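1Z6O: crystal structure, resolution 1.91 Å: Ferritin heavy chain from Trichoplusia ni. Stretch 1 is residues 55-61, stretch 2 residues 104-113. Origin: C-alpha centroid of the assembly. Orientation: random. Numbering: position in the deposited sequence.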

# COMPACT_ATOMS: atom_id res chain seq x y z
N GLY M 55 -24.57 27.80 23.65
CA GLY M 55 -23.82 28.44 22.58
C GLY M 55 -23.23 29.75 23.08
O GLY M 55 -22.05 30.04 22.87
N PHE M 56 -24.05 30.56 23.74
CA PHE M 56 -23.57 31.82 24.31
C PHE M 56 -22.56 31.56 25.42
O PHE M 56 -21.56 32.26 25.54
N ALA M 57 -22.81 30.54 26.25
CA ALA M 57 -21.88 30.24 27.33
C ALA M 57 -20.49 29.95 26.77
O ALA M 57 -19.50 30.49 27.24
N GLN M 58 -20.43 29.10 25.75
CA GLN M 58 -19.15 28.73 25.15
C GLN M 58 -18.49 29.95 24.49
O GLN M 58 -17.26 30.11 24.56
N LEU M 59 -19.29 30.77 23.82
CA LEU M 59 -18.77 31.97 23.16
C LEU M 59 -18.05 32.85 24.19
O LEU M 59 -16.94 33.33 23.94
N PHE M 60 -18.67 33.05 25.35
CA PHE M 60 -18.07 33.91 26.35
C PHE M 60 -16.94 33.28 27.16
O PHE M 60 -16.03 33.98 27.57
N PHE M 61 -17.00 31.96 27.39
CA PHE M 61 -15.87 31.32 28.08
C PHE M 61 -14.67 31.39 27.12
O PHE M 61 -13.54 31.60 27.57
N GLY M 104 -30.80 38.94 28.25
CA GLY M 104 -30.80 37.93 27.21
C GLY M 104 -29.52 38.02 26.40
O GLY M 104 -28.62 38.79 26.75
N GLY M 105 -29.45 37.25 25.32
CA GLY M 105 -28.27 37.25 24.47
C GLY M 105 -27.96 38.62 23.88
O GLY M 105 -26.79 39.00 23.79
N VAL M 106 -28.98 39.36 23.45
CA VAL M 106 -28.71 40.68 22.88
C VAL M 106 -28.02 41.60 23.89
O VAL M 106 -27.03 42.25 23.55
N GLU M 107 -28.52 41.67 25.12
CA GLU M 107 -27.88 42.54 26.11
C GLU M 107 -26.43 42.14 26.35
O GLU M 107 -25.57 43.00 26.51
N ALA M 108 -26.16 40.84 26.38
CA ALA M 108 -24.78 40.39 26.60
C ALA M 108 -23.90 40.74 25.40
O ALA M 108 -22.75 41.16 25.58
N LEU M 109 -24.41 40.55 24.18
CA LEU M 109 -23.61 40.88 23.00
C LEU M 109 -23.33 42.38 22.94
O LEU M 109 -22.22 42.80 22.58
N GLU M 110 -24.32 43.20 23.29
CA GLU M 110 -24.12 44.65 23.27
C GLU M 110 -23.14 45.08 24.36
O GLU M 110 -22.36 46.01 24.17
N HIS M 111 -23.20 44.41 25.50
CA HIS M 111 -22.26 44.72 26.58
C HIS M 111 -20.85 44.32 26.11
O HIS M 111 -19.89 45.07 26.29
N ALA M 112 -20.72 43.14 25.50
CA ALA M 112 -19.40 42.70 25.00
C ALA M 112 -18.87 43.70 23.96
O ALA M 112 -17.69 44.05 23.96
N LEU M 113 -19.74 44.15 23.07
CA LEU M 113 -19.33 45.11 22.04
C LEU M 113 -18.80 46.40 22.70
O LEU M 113 -17.78 46.95 22.29

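This is a wholly apolar contact between two nearly parallel helices, in which two phenylalanines and a leucine of the first stretch reach across to a glycine, two alanines and a leucine of the second, with no hydrogen bond between the stretches. The helix axes run at 14° to each other and come no closer than 11.7 Å, a wide gap that the aromatic rings are long enough to span. The contact buries 242 Å² in total, counting both sides.

Phe56, Leu59 and Phe60 point toward the second stretch, following the three- and four-residue spacing that places side chains on one side of a helix. Phe56 adopts chi1 m, with chi2 at 96°, and sends its ring out to the start of the other helix. There its CZ lies 3.8 Å from Gly105 CA, which sits over one face of the ring in a CH-pi contact, 4.1 Å from CA to the ring centroid. Glycine suits this place because it leaves room for the ring: an ideal CB on Gly105 would point toward the first stretch and lie 2.6 Å from Phe56 CZ, a clash. At the edge of the same ring, Phe56 CE2 meets Leu109 CD1 at 3.8 Å.

One turn along, Phe60, also chi1 m but with chi2 at -50°, meets the small side chains of Ala108 and Ala112, both of which point toward the first stretch. Its CE2 is 3.8 Å from Ala108 CB and its CE1 4.2 Å from Ala112 CB. Each alanine offers a single methyl, so the large ring can come close to the helix backbone while still meeting an apolar surface.

Leu109 links these contacts. Its CB points sideways, but with chi1 m and chi2 t the end of the side chain comes nearer to the first stretch. Leu109 CD2 lies 4.1 Å from Leu59 CD2 and 4.2 Å from Phe60 CZ. Leu59, with chi1 t and chi2 p, makes the smallest contribution of the three inward residues of its helix.

Polar side chains take no part in this packing. Gln58 is exposed and out of reach, as are the partly exposed Glu107, Glu110 and His111 from the second stretch; Glu110 OE2 is hydrogen-bonded elsewhere in the structure. Backbone polar groups are instead served within each helix, as in Phe60 N to Phe56 O at 3.0 Å and Ala112 N to Ala108 O at 2.8 Å.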

# COMPACT_ATOMS: atom_id res chain seq x y z
CB PHE M 56 -24.72 32.66 24.88
CG PHE M 56 -25.47 33.44 23.84
CD1 PHE M 56 -26.64 32.95 23.28
CD2 PHE M 56 -24.99 34.67 23.41
CE1 PHE M 56 -27.33 33.68 22.29
CE2 PHE M 56 -25.66 35.41 22.43
CZ PHE M 56 -26.83 34.91 21.87
CB ALA M 57 -22.37 29.03 28.15
CB GLN M 58 -19.36 27.63 24.11
CG GLN M 58 -18.08 27.10 23.45
CD GLN M 58 -18.39 26.20 22.24
OE1 GLN M 58 -18.66 26.69 21.13
NE2 GLN M 58 -18.37 24.89 22.45
CB LEU M 59 -19.92 32.79 22.55
CG LEU M 59 -19.55 34.13 21.88
CD1 LEU M 59 -18.81 33.85 20.57
CD2 LEU M 59 -20.81 34.96 21.60
CB PHE M 60 -19.17 34.52 27.24
CG PHE M 60 -20.11 35.43 26.47
CD1 PHE M 60 -19.60 36.44 25.66
CD2 PHE M 60 -21.49 35.26 26.54
CE1 PHE M 60 -20.44 37.28 24.92
CE2 PHE M 60 -22.35 36.10 25.81
CZ PHE M 60 -21.82 37.11 25.00
CB PHE M 61 -16.18 29.85 28.42
CG PHE M 61 -17.02 29.67 29.66
CD1 PHE M 61 -18.12 28.81 29.66
CD2 PHE M 61 -16.71 30.35 30.84
CE1 PHE M 61 -18.89 28.62 30.83
CE2 PHE M 61 -17.47 30.17 32.01
CZ PHE M 61 -18.57 29.30 32.00
CB VAL M 106 -30.01 41.37 22.38
CG1 VAL M 106 -29.72 42.84 22.00
CG2 VAL M 106 -30.56 40.64 21.16
CB GLU M 107 -28.60 42.49 27.47
CG GLU M 107 -29.87 43.31 27.57
CD GLU M 107 -30.19 43.75 29.02
OE1 GLU M 107 -29.64 43.18 30.00
OE2 GLU M 107 -31.01 44.69 29.16
CB ALA M 108 -24.74 38.88 26.87
CB LEU M 109 -24.34 40.45 21.71
CG LEU M 109 -24.41 38.93 21.47
CD1 LEU M 109 -25.40 38.63 20.34
CD2 LEU M 109 -23.01 38.39 21.13
CB GLU M 110 -25.46 45.38 23.44
CG GLU M 110 -26.38 45.21 22.22
CD GLU M 110 -27.66 46.05 22.32
OE1 GLU M 110 -28.07 46.40 23.45
OE2 GLU M 110 -28.27 46.35 21.28
CB HIS M 111 -22.64 43.94 27.86
CG HIS M 111 -21.74 44.24 29.03
ND1 HIS M 111 -21.80 43.52 30.20
CD2 HIS M 111 -20.77 45.16 29.20
CE1 HIS M 111 -20.89 43.98 31.05
NE2 HIS M 111 -20.25 44.98 30.46
CB ALA M 112 -19.50 41.31 24.37
CB LEU M 113 -20.51 45.44 21.11
CG LEU M 113 -20.30 46.50 20.01
CD1 LEU M 113 -19.10 46.12 19.12
CD2 LEU M 113 -21.59 46.61 19.17